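Local coordinates for glycosyl hydrolase (Rhizobium leguminosarum bv. trifolii, PDB 5NDX), which probably hydrolyses O-glycosidic bonds of alpha-L-iduronides, as the bacterial orthologue of human alpha-L-iduronidase, at residues A43-G47 with R552-W556; P357-I361 with G545-E551; L411-V415 with L512-P517; A533-L538 with S614-R620. The protein carries 2 engineered substitutions. All blocks are in the same frame, centred on the assembly; numbering follows the deposited sequence. Where two conformers were deposited one is given.

Contact 1 of 4, residues A43-G47 with R552-W556; sequences AYIGG and RMLFW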
loop_
_atom_site.group_PDB
_atom_site.type_symbol
_atom_site.label_atom_id
_atom_site.label_comp_id
_atom_site.label_asym_id
_atom_site.label_seq_id
_atom_site.Cartn_x
_atom_site.Cartn_y
_atom_site.Cartn_z
ATOM N N ALA A 43 8.122 8.740 2.567
ATOM C CA ALA A 43 7.327 9.787 3.195
ATOM C C ALA A 43 5.887 9.715 2.731
ATOM O O ALA A 43 4.974 9.822 3.548
ATOM C CB ALA A 43 7.904 11.149 2.839
ATOM N N TYR A 44 5.662 9.561 1.407
ATOM C CA TYR A 44 4.261 9.408 0.947
ATOM C C TYR A 44 3.659 8.103 1.416
ATOM O O TYR A 44 2.509 8.086 1.847
ATOM C CB TYR A 44 4.119 9.424 -0.551
ATOM C CG TYR A 44 4.628 10.613 -1.261
ATOM C CD1 TYR A 44 3.836 11.742 -1.516
ATOM C CD2 TYR A 44 5.928 10.610 -1.713
ATOM C CE1 TYR A 44 4.346 12.800 -2.262
ATOM C CE2 TYR A 44 6.436 11.672 -2.389
ATOM C CZ TYR A 44 5.661 12.757 -2.666
ATOM O OH TYR A 44 6.339 13.736 -3.374
ATOM N N ILE A 45 4.445 7.017 1.365
ATOM C CA ILE A 45 3.957 5.681 1.725
ATOM C C ILE A 45 3.613 5.592 3.223
ATOM O O ILE A 45 2.597 5.017 3.590
ATOM C CB ILE A 45 4.957 4.605 1.339
ATOM C CG1 ILE A 45 5.080 4.536 -0.180
ATOM C CG2 ILE A 45 4.554 3.244 1.892
ATOM C CD1 ILE A 45 6.350 3.822 -0.638
ATOM N N GLY A 46 4.414 6.221 4.073
ATOM C CA GLY A 46 4.122 6.263 5.508
ATOM C C GLY A 46 3.117 7.307 5.948
ATOM O O GLY A 46 2.837 7.415 7.117
ATOM N N GLY A 47 2.670 8.145 5.052
ATOM C CA GLY A 47 1.741 9.212 5.384
ATOM C C GLY A 47 0.252 8.984 5.184
ATOM O O GLY A 47 -0.500 9.928 5.342
ATOM N N ARG A 552 11.585 20.789 -1.526
ATOM C CA ARG A 552 11.533 20.306 -0.124
ATOM C C ARG A 552 10.414 19.298 0.067
ATOM O O ARG A 552 9.275 19.605 -0.220
ATOM C CB ARG A 552 11.292 21.489 0.798
ATOM C CG ARG A 552 12.353 22.596 0.704
ATOM C CD ARG A 552 13.717 22.140 1.229
ATOM N NE ARG A 552 14.735 23.204 1.117
ATOM C CZ ARG A 552 15.476 23.479 0.036
ATOM N NH1 ARG A 552 15.389 22.783 -1.094
ATOM N NH2 ARG A 552 16.329 24.470 0.080
ATOM N N MET A 553 10.733 18.107 0.533
ATOM C CA MET A 553 9.758 17.127 0.910
ATOM C C MET A 553 9.439 17.290 2.389
ATOM O O MET A 553 10.362 17.272 3.208
ATOM C CB MET A 553 10.298 15.732 0.667
ATOM C CG MET A 553 9.297 14.631 0.919
ATOM S SD MET A 553 7.985 14.782 -0.335
ATOM C CE MET A 553 6.708 13.833 0.450
ATOM N N LEU A 554 8.148 17.438 2.702
ATOM C CA LEU A 554 7.634 17.515 4.062
ATOM C C LEU A 554 6.956 16.192 4.415
ATOM O O LEU A 554 6.225 15.593 3.569
ATOM C CB LEU A 554 6.626 18.655 4.188
ATOM C CG LEU A 554 7.106 20.098 4.299
ATOM C CD1 LEU A 554 7.928 20.487 3.086
ATOM C CD2 LEU A 554 5.942 21.079 4.443
ATOM N N PHE A 555 7.161 15.750 5.648
ATOM C CA PHE A 555 6.556 14.529 6.213
ATOM C C PHE A 555 6.168 14.874 7.648
ATOM O O PHE A 555 6.921 15.555 8.317
ATOM C CB PHE A 555 7.578 13.386 6.201
ATOM C CG PHE A 555 7.074 12.100 6.792
ATOM C CD1 PHE A 555 5.988 11.405 6.196
ATOM C CD2 PHE A 555 7.714 11.518 7.925
ATOM C CE1 PHE A 555 5.558 10.159 6.701
ATOM C CE2 PHE A 555 7.266 10.294 8.461
ATOM C CZ PHE A 555 6.182 9.604 7.843
ATOM N N TRP A 556 5.003 14.420 8.102
ATOM C CA TRP A 556 4.510 14.708 9.435
ATOM C C TRP A 556 3.593 13.596 9.875
ATOM O O TRP A 556 3.450 12.609 9.158
ATOM C CB TRP A 556 3.845 16.089 9.486
ATOM C CG TRP A 556 2.632 16.272 8.692
ATOM C CD1 TRP A 556 1.356 16.112 9.098
ATOM C CD2 TRP A 556 2.576 16.738 7.346
ATOM N NE1 TRP A 556 0.498 16.431 8.082
ATOM C CE2 TRP A 556 1.220 16.820 6.993
ATOM C CE3 TRP A 556 3.547 17.058 6.393
ATOM C CZ2 TRP A 556 0.795 17.192 5.716
ATOM C CZ3 TRP A 556 3.117 17.499 5.121
ATOM C CH2 TRP A 556 1.740 17.545 4.808
#
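M553 lays its terminal methyl over one face of the Y44 ring: CE lies 3.6 Å from the ring centroid, 17° off the normal, a CH-pi contact displaced toward the CZ side. The sulfur sits further out, SD being 3.6 Å from Y44 OH and oblique to the ring, so the pair is also a Met-aromatic contact. A43 CB fits between two side chains of the strand, 3.8 Å from M553 CE and 3.9 Å from F555 CD1. With its CG anti to the backbone N (chi1 178°), F555 extends from the strand until CE1 comes 3.2 Å from A43 O, while G46 C and G47 N lie at the ring edge. These residues join two domains: A43 and Y44 belong to the C-terminal part of helix 36-45, the first helix after the opening strand of the TIM barrel, and strand 549-557 is part of the C-terminal fibronectin type III-like sandwich. Further out, the Y44 ring meets that of F326 and touches L592, which also packs on M553. H88 meets the F555 ring, and backbone bonds to V539 and E541 fix F555 and M553 in their sheet.

Contact 2 of 4, residues P357-I361 with G545-E551; sequences PFDII and GLGGREE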
loop_
_atom_site.group_PDB
_atom_site.type_symbol
_atom_site.label_atom_id
_atom_site.label_comp_id
_atom_site.label_asym_id
_atom_site.label_seq_id
_atom_site.Cartn_x
_atom_site.Cartn_y
_atom_site.Cartn_z
ATOM N N PRO A 357 18.974 14.473 -10.432
ATOM C CA PRO A 357 17.754 15.038 -9.889
ATOM C C PRO A 357 16.468 14.348 -10.489
ATOM O O PRO A 357 16.572 13.585 -11.457
ATOM C CB PRO A 357 17.854 16.501 -10.290
ATOM C CG PRO A 357 18.644 16.496 -11.537
ATOM C CD PRO A 357 19.605 15.350 -11.443
ATOM N N PHE A 358 15.304 14.551 -9.860
ATOM C CA PHE A 358 14.110 13.789 -10.233
ATOM C C PHE A 358 12.894 14.412 -9.641
ATOM O O PHE A 358 12.983 15.142 -8.654
ATOM C CB PHE A 358 14.180 12.300 -9.787
ATOM C CG PHE A 358 14.099 12.118 -8.293
ATOM C CD1 PHE A 358 15.228 12.320 -7.487
ATOM C CD2 PHE A 358 12.896 11.801 -7.673
ATOM C CE1 PHE A 358 15.138 12.216 -6.103
ATOM C CE2 PHE A 358 12.811 11.696 -6.311
ATOM C CZ PHE A 358 13.930 11.891 -5.521
ATOM N N ASP A 359 11.764 14.090 -10.253
ATOM C CA ASP A 359 10.457 14.357 -9.725
ATOM C C ASP A 359 9.652 13.068 -9.818
ATOM O O ASP A 359 9.739 12.322 -10.823
ATOM C CB ASP A 359 9.793 15.482 -10.499
ATOM C CG ASP A 359 10.304 16.860 -10.086
ATOM O OD1 ASP A 359 9.867 17.349 -9.035
ATOM O OD2 ASP A 359 11.143 17.446 -10.809
ATOM N N ILE A 360 8.835 12.847 -8.798
ATOM C CA ILE A 360 7.882 11.753 -8.797
ATOM C C ILE A 360 6.471 12.278 -8.597
ATOM O O ILE A 360 6.226 13.180 -7.793
ATOM C CB ILE A 360 8.176 10.670 -7.741
ATOM C CG1 ILE A 360 8.377 11.246 -6.347
ATOM C CG2 ILE A 360 9.369 9.875 -8.210
ATOM C CD1 ILE A 360 8.659 10.191 -5.300
ATOM N N ILE A 361 5.555 11.694 -9.380
ATOM C CA ILE A 361 4.177 12.012 -9.338
ATOM C C ILE A 361 3.370 10.765 -8.914
ATOM O O ILE A 361 3.559 9.686 -9.456
ATOM C CB ILE A 361 3.725 12.514 -10.708
ATOM C CG1 ILE A 361 4.456 13.789 -11.123
ATOM C CG2 ILE A 361 2.241 12.767 -10.728
ATOM C CD1 ILE A 361 4.209 15.017 -10.248
ATOM N N GLY A 545 14.779 18.658 -8.035
ATOM C CA GLY A 545 13.903 18.252 -9.126
ATOM C C GLY A 545 14.576 18.371 -10.480
ATOM O O GLY A 545 15.712 18.830 -10.578
ATOM N N LEU A 546 13.876 17.943 -11.515
ATOM C CA LEU A 546 14.371 18.044 -12.909
ATOM C C LEU A 546 14.907 19.421 -13.199
ATOM O O LEU A 546 14.278 20.398 -12.832
ATOM C CB LEU A 546 13.248 17.812 -13.907
ATOM C CG LEU A 546 12.887 16.388 -14.292
ATOM C CD1 LEU A 546 12.196 16.427 -15.662
ATOM C CD2 LEU A 546 14.082 15.461 -14.380
ATOM N N GLY A 547 16.057 19.482 -13.864
ATOM C CA GLY A 547 16.750 20.758 -14.136
ATOM C C GLY A 547 17.449 21.368 -12.937
ATOM O O GLY A 547 17.813 22.536 -12.975
ATOM N N GLY A 548 17.668 20.590 -11.876
ATOM C CA GLY A 548 18.279 21.104 -10.645
ATOM C C GLY A 548 17.447 22.121 -9.861
ATOM O O GLY A 548 18.004 22.922 -9.111
ATOM N N ARG A 549 16.124 22.092 -9.994
ATOM C CA ARG A 549 15.236 22.944 -9.180
ATOM C C ARG A 549 15.245 22.555 -7.688
ATOM O O ARG A 549 15.219 21.376 -7.349
ATOM C CB ARG A 549 13.819 22.800 -9.732
ATOM C CG ARG A 549 12.720 23.534 -8.969
ATOM C CD ARG A 549 11.322 23.223 -9.529
ATOM N NE ARG A 549 11.216 21.854 -10.082
ATOM C CZ ARG A 549 11.225 21.513 -11.381
ATOM N NH1 ARG A 549 11.272 22.438 -12.360
ATOM N NH2 ARG A 549 11.177 20.215 -11.694
ATOM N N GLU A 550 15.237 23.545 -6.796
ATOM C CA GLU A 550 15.255 23.285 -5.368
ATOM C C GLU A 550 13.893 22.786 -4.960
ATOM O O GLU A 550 12.883 23.355 -5.360
ATOM C CB GLU A 550 15.586 24.550 -4.550
ATOM C CG GLU A 550 17.068 24.967 -4.584
ATOM C CD GLU A 550 17.962 24.004 -3.832
ATOM O OE1 GLU A 550 17.533 23.417 -2.809
ATOM O OE2 GLU A 550 19.128 23.817 -4.255
ATOM N N GLU A 551 13.860 21.713 -4.188
ATOM C CA GLU A 551 12.564 21.205 -3.685
ATOM C C GLU A 551 12.710 20.817 -2.227
ATOM O O GLU A 551 13.825 20.510 -1.767
ATOM C CB GLU A 551 12.086 19.981 -4.491
ATOM C CG GLU A 551 11.799 20.285 -5.949
ATOM C CD GLU A 551 11.355 19.084 -6.784
ATOM O OE1 GLU A 551 11.500 17.940 -6.323
ATOM O OE2 GLU A 551 10.897 19.326 -7.914
#
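D359 grips the 545-551 β-hairpin turn, which links the first two strands of the C-terminal fibronectin type III-like sandwich, and builds a salt-bridge network with R549 and E551. Its CB points from strand 358-362 at the turn, and chi1 of -79° sets CG anti to the carbonyl carbon, 3.3 Å from E551 OE2. At the tip the two oxygens part company. OD1 lies 2.5 Å from E551 OE2 and has a salt bridge to R487 in helix 480-489. OD2 accepts two bonds that arrive from opposite faces of the carboxylate plane: the fairly straight one from L546 N (2.9 Å, 158°), on the anti side, and the more bent one from R549 NH2 (2.9 Å), on the syn side, with OD2 in the guanidinium plane. R549 NE also makes a weak bond to E551 OE2 at 3.3 Å, so the guanidinium edge is shared by both acids. Replacing D359 by an alanine would probably leave L546 N and R549 NH2 without this acceptor and deprive R487 of a counter-charge. P357 CB packs 3.2 Å from G545 O, and the G545 CA-H points almost straight at F358 O, with CA 3.3 Å from the oxygen and 175° at the hydrogen.

Contact 3 of 4, residues L411-V415 with L512-P517; sequences LIHSV and LDVPLP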
loop_
_atom_site.group_PDB
_atom_site.type_symbol
_atom_site.label_atom_id
_atom_site.label_comp_id
_atom_site.label_asym_id
_atom_site.label_seq_id
_atom_site.Cartn_x
_atom_site.Cartn_y
_atom_site.Cartn_z
ATOM N N LEU A 411 -17.230 3.064 -2.712
ATOM C CA LEU A 411 -18.106 2.637 -3.823
ATOM C C LEU A 411 -17.194 2.379 -5.054
ATOM O O LEU A 411 -16.522 3.305 -5.567
ATOM C CB LEU A 411 -19.119 3.704 -4.101
ATOM C CG LEU A 411 -20.207 3.302 -5.089
ATOM C CD1 LEU A 411 -21.072 2.165 -4.540
ATOM C CD2 LEU A 411 -21.057 4.521 -5.395
ATOM N N ILE A 412 -17.182 1.132 -5.518
ATOM C CA ILE A 412 -16.224 0.632 -6.481
ATOM C C ILE A 412 -16.980 0.326 -7.797
ATOM O O ILE A 412 -17.976 -0.394 -7.750
ATOM C CB ILE A 412 -15.636 -0.665 -5.943
ATOM C CG1 ILE A 412 -14.980 -0.454 -4.578
ATOM C CG2 ILE A 412 -14.657 -1.287 -6.929
ATOM C CD1 ILE A 412 -14.854 -1.737 -3.781
ATOM N N HIS A 413 -16.576 0.902 -8.930
ATOM C CA HIS A 413 -17.196 0.528 -10.222
ATOM C C HIS A 413 -16.054 0.072 -11.097
ATOM O O HIS A 413 -15.244 0.881 -11.542
ATOM C CB HIS A 413 -17.948 1.714 -10.753
ATOM C CG HIS A 413 -18.928 1.425 -11.846
ATOM N ND1 HIS A 413 -19.392 0.160 -12.178
ATOM C CD2 HIS A 413 -19.573 2.271 -12.667
ATOM C CE1 HIS A 413 -20.272 0.245 -13.161
ATOM N NE2 HIS A 413 -20.418 1.518 -13.462
ATOM N N SER A 414 -15.913 -1.241 -11.194
ATOM C CA SER A 414 -14.757 -1.846 -11.789
ATOM C C SER A 414 -15.150 -3.209 -12.359
ATOM O O SER A 414 -15.816 -4.017 -11.679
ATOM C CB SER A 414 -13.643 -2.007 -10.745
ATOM O OG SER A 414 -12.556 -2.806 -11.189
ATOM N N VAL A 415 -14.733 -3.445 -13.609
ATOM C CA VAL A 415 -14.770 -4.787 -14.223
ATOM C C VAL A 415 -13.348 -5.178 -14.682
ATOM O O VAL A 415 -12.466 -4.311 -14.849
ATOM C CB VAL A 415 -15.724 -4.840 -15.446
ATOM C CG1 VAL A 415 -17.187 -4.550 -15.031
ATOM C CG2 VAL A 415 -15.309 -3.840 -16.536
ATOM N N LEU A 512 -24.921 10.254 -6.887
ATOM C CA LEU A 512 -23.601 10.106 -7.437
ATOM C C LEU A 512 -23.712 9.626 -8.868
ATOM O O LEU A 512 -24.458 8.723 -9.182
ATOM C CB LEU A 512 -22.831 9.083 -6.629
ATOM C CG LEU A 512 -22.580 9.365 -5.153
ATOM C CD1 LEU A 512 -22.123 8.102 -4.458
ATOM C CD2 LEU A 512 -21.508 10.433 -5.052
ATOM N N ASP A 513 -22.923 10.244 -9.715
ATOM C CA ASP A 513 -22.652 9.772 -11.070
ATOM C C ASP A 513 -21.403 8.924 -10.957
ATOM O O ASP A 513 -20.369 9.399 -10.463
ATOM C CB ASP A 513 -22.429 10.970 -11.977
ATOM C CG ASP A 513 -21.814 10.568 -13.303
ATOM O OD1 ASP A 513 -22.557 9.926 -14.109
ATOM O OD2 ASP A 513 -20.566 10.826 -13.464
ATOM N N VAL A 514 -21.485 7.668 -11.374
ATOM C CA VAL A 514 -20.467 6.683 -11.049
ATOM C C VAL A 514 -19.865 6.117 -12.352
ATOM O O VAL A 514 -20.371 5.170 -12.883
ATOM C CB VAL A 514 -21.061 5.570 -10.190
ATOM C CG1 VAL A 514 -20.028 4.553 -9.833
ATOM C CG2 VAL A 514 -21.654 6.142 -8.912
ATOM N N PRO A 515 -18.758 6.704 -12.836
ATOM C CA PRO A 515 -18.133 6.151 -14.042
ATOM C C PRO A 515 -17.532 4.778 -13.855
ATOM O O PRO A 515 -17.181 4.405 -12.750
ATOM C CB PRO A 515 -17.016 7.148 -14.369
ATOM C CG PRO A 515 -17.327 8.383 -13.571
ATOM C CD PRO A 515 -18.082 7.914 -12.356
ATOM N N LEU A 516 -17.467 4.043 -14.958
ATOM C CA LEU A 516 -16.725 2.805 -15.065
ATOM C C LEU A 516 -15.443 3.122 -15.850
ATOM O O LEU A 516 -15.527 3.523 -17.019
ATOM C CB LEU A 516 -17.544 1.747 -15.785
ATOM C CG LEU A 516 -16.827 0.429 -16.100
ATOM C CD1 LEU A 516 -16.553 -0.263 -14.803
ATOM C CD2 LEU A 516 -17.716 -0.448 -17.011
ATOM N N PRO A 517 -14.254 2.942 -15.273
ATOM C CA PRO A 517 -14.000 2.631 -13.869
ATOM C C PRO A 517 -13.923 3.851 -12.960
ATOM O O PRO A 517 -13.628 4.955 -13.417
ATOM C CB PRO A 517 -12.627 1.985 -13.909
ATOM C CG PRO A 517 -11.927 2.587 -15.074
ATOM C CD PRO A 517 -12.989 3.041 -16.052
#
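In the β-sandwich domain beside the barrel, H413 reaches from strand 407-413 across to strand 508-516. Its ring CG is anti to the backbone N (chi1 -164°), which carries the imidazole in between V514 and L516. CD2 meets V514 O at the ring edge, 3.0 Å away, and P515 O stands obliquely 3.2 Å from the same carbon. L516 CB covers one face in a CH-pi contact, 3.9 Å from the H413 ring centroid and 19° off its normal. Closer to the backbone, H413 CB rests on V514 CG1 at 3.6 Å. The two strands lie in facing layers of the sandwich and are not paired edge to edge; the axes of 411-413 and 512-516 are 41° apart, so side chains fill the gap: L411 CD2 meets L512 CD1 tip to tip at 3.9 Å and crosses V514 CG2, also at 3.9 Å. Beyond H413 the chain leaves the strand, and L516 CD1 lies across V415 CG2. Here a cis peptide bond precedes P517, whose CA approaches H413 O to 3.2 Å in a CA-H...O contact. The next residue, S518, hydrogen-bonds through its OG to P515 O and pairs by backbone with H413, so strand 518-526 starts directly beside strand 407-413.

Contact 4 of 4, residues A533-L538 with S614-R620; sequences AAPTGL and SELCLSR. Unlike the reference sequence in segment 533-538: A534 (reference Thr). Unlike the reference sequence in segment 614-620: L618 (reference Val), S619 (reference Phe). With SO4 (sulfate ion), chain H.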
loop_
_atom_site.group_PDB
_atom_site.type_symbol
_atom_site.label_atom_id
_atom_site.label_comp_id
_atom_site.label_asym_id
_atom_site.label_seq_id
_atom_site.Cartn_x
_atom_site.Cartn_y
_atom_site.Cartn_z
ATOM N N ALA A 533 -7.010 18.215 16.217
ATOM C CA ALA A 533 -5.699 18.262 16.785
ATOM C C ALA A 533 -4.650 18.673 15.735
ATOM O O ALA A 533 -4.705 18.320 14.547
ATOM C CB ALA A 533 -5.352 16.908 17.373
ATOM N N ALA A 534 -3.698 19.459 16.194
ATOM C CA ALA A 534 -2.624 19.915 15.353
ATOM C C ALA A 534 -1.743 18.744 14.902
ATOM O O ALA A 534 -1.644 17.724 15.585
ATOM C CB ALA A 534 -1.816 20.986 16.069
ATOM N N PRO A 535 -1.170 18.845 13.705
ATOM C CA PRO A 535 -0.224 17.794 13.302
ATOM C C PRO A 535 1.060 17.832 14.145
ATOM O O PRO A 535 1.323 18.832 14.777
ATOM C CB PRO A 535 0.117 18.141 11.849
ATOM C CG PRO A 535 -0.644 19.349 11.513
ATOM C CD PRO A 535 -1.302 19.916 12.719
ATOM N N THR A 536 1.879 16.797 14.062
ATOM C CA THR A 536 3.103 16.693 14.829
ATOM C C THR A 536 4.266 16.166 14.027
ATOM O O THR A 536 4.073 15.513 12.989
ATOM C CB THR A 536 2.924 15.776 16.046
ATOM O OG1 THR A 536 2.707 14.423 15.638
ATOM C CG2 THR A 536 1.746 16.235 16.913
ATOM N N GLY A 537 5.476 16.406 14.523
ATOM C CA GLY A 537 6.659 15.689 13.992
ATOM C C GLY A 537 7.030 16.094 12.556
ATOM O O GLY A 537 7.364 15.251 11.754
ATOM N N LEU A 538 6.978 17.383 12.240
ATOM C CA LEU A 538 7.255 17.832 10.890
ATOM C C LEU A 538 8.720 17.698 10.569
ATOM O O LEU A 538 9.503 18.313 11.255
ATOM C CB LEU A 538 6.889 19.288 10.710
ATOM C CG LEU A 538 7.215 19.923 9.351
ATOM C CD1 LEU A 538 6.497 19.193 8.229
ATOM C CD2 LEU A 538 6.795 21.376 9.337
ATOM N N SER A 614 -6.880 23.508 12.891
ATOM C CA SER A 614 -6.259 23.150 14.173
ATOM C C SER A 614 -5.712 24.461 14.714
ATOM O O SER A 614 -5.012 25.159 13.978
ATOM C CB SER A 614 -5.133 22.131 14.026
ATOM O OG SER A 614 -4.229 22.500 13.005
ATOM N N GLU A 615 -6.131 24.821 15.941
ATOM C CA GLU A 615 -5.727 26.082 16.649
ATOM C C GLU A 615 -4.199 26.358 16.624
ATOM O O GLU A 615 -3.743 27.497 16.541
ATOM C CB GLU A 615 -6.223 26.047 18.106
ATOM C CG GLU A 615 -7.664 26.525 18.265
ATOM C CD GLU A 615 -8.295 26.089 19.581
ATOM O OE1 GLU A 615 -9.540 26.157 19.689
ATOM O OE2 GLU A 615 -7.556 25.670 20.505
ATOM N N LEU A 616 -3.448 25.272 16.666
ATOM C CA LEU A 616 -2.035 25.256 16.476
ATOM C C LEU A 616 -1.792 24.734 15.020
ATOM O O LEU A 616 -2.373 23.728 14.606
ATOM C CB LEU A 616 -1.495 24.287 17.539
ATOM C CG LEU A 616 -0.100 24.010 18.167
ATOM C CD1 LEU A 616 -0.387 23.552 19.595
ATOM C CD2 LEU A 616 0.826 22.968 17.489
ATOM N N CYS A 617 -0.937 25.437 14.291
ATOM C CA CYS A 617 -0.181 24.877 13.199
ATOM C C CYS A 617 1.155 24.298 13.707
ATOM O O CYS A 617 1.541 24.564 14.821
ATOM C CB CYS A 617 -0.087 25.901 12.050
ATOM S SG CYS A 617 -1.822 26.181 11.453
ATOM N N LEU A 618 1.733 23.378 12.943
ATOM C CA LEU A 618 3.009 22.736 13.242
ATOM C C LEU A 618 4.041 23.390 12.344
ATOM O O LEU A 618 3.883 23.354 11.130
ATOM C CB LEU A 618 2.930 21.235 12.933
ATOM C CG LEU A 618 3.923 20.329 13.639
ATOM C CD1 LEU A 618 5.331 20.667 13.299
ATOM C CD2 LEU A 618 3.757 20.568 15.106
ATOM N N SER A 619 5.082 23.962 12.929
ATOM C CA SER A 619 6.164 24.643 12.211
ATOM C C SER A 619 7.471 23.864 12.183
ATOM O O SER A 619 7.662 22.934 12.976
ATOM C CB SER A 619 6.465 26.005 12.847
ATOM O OG SER A 619 5.406 26.910 12.574
ATOM N N ARG A 620 8.297 24.224 11.191
ATOM C CA ARG A 620 9.771 24.043 11.143
ATOM C C ARG A 620 10.356 24.245 9.707
ATOM O O ARG A 620 9.704 24.884 8.877
ATOM C CB ARG A 620 10.279 22.760 11.857
ATOM C CG ARG A 620 10.616 23.033 13.332
ATOM C CD ARG A 620 11.933 23.786 13.555
ATOM N NE ARG A 620 12.216 24.790 12.514
ATOM C CZ ARG A 620 13.427 25.145 12.069
ATOM N NH1 ARG A 620 13.522 26.032 11.079
ATOM N NH2 ARG A 620 14.546 24.651 12.600
HETATM S S SO4 H . -3.877 19.978 19.810
HETATM O O1 SO4 H . -5.360 19.956 19.816
HETATM O O2 SO4 H . -3.400 20.450 21.132
HETATM O O3 SO4 H . -3.383 18.602 19.570
HETATM O O4 SO4 H . -3.371 20.909 18.774
#
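The puckered ring of P535 meets the 614-620 segment at two atoms: CD borders S614 OG at 3.9 Å, and CG lies 4.3 Å from L618 CB. W556 and V604 also touch it, so P535 sits between the two sheets of the fibronectin type III-like sandwich, where residues 536-538 of the domain's first strand run at 26° to 618-620 of its last. At one end A534 CB nestles against the L616 side chain, 3.6 Å from CD2. At the other, L538 CD2 reaches R620 N at 3.7 Å, while L618, modelled in two conformers, lies against L538 and the P535 carbonyl, its exact contacts doubtful. S614 keeps OG between its backbone N and carbonyl carbon (chi1 48°), from where it donates to L616 O over 2.7 Å and accepts a bond from A606 N. An alanine at S614 would probably leave L616 O and A606 N without this partner and the turn freer to shift beside A534. C617 is tied by a disulfide to C605. A534 N bonds to O4 of a sulfate, probably from the crystallisation liquor, at 3.0 Å. Apolar packing thus joins the segments, while the A606 bond and the disulfide fasten 614-620 to strand 601-607.

How the contacts relate
From the N terminus, the chain opens contact 1 at 43-47, near the start of the barrel, then contact 2 at 357-361 and contact 3 at 411-415. Contact 3 closes first, at 512-517, inside the β-sandwich, and so lies within the spans of contacts 1 and 2, contact 2 itself lying within contact 1. Contact 4 then opens at 533-538, before 545-551 closes contact 2 and 552-556 closes contact 1; it closes only at 614-620 and therefore crosses both. Contacts 1 and 2 share strand 549-557, docking the C-terminal domain on the barrel and strand 358-362, and they meet where Y44 CE2 lies 4.0 Å from I360 CD1. Contact 4 joins that domain's two sheets, strand 536-545 neighbouring 549-557 in one of them.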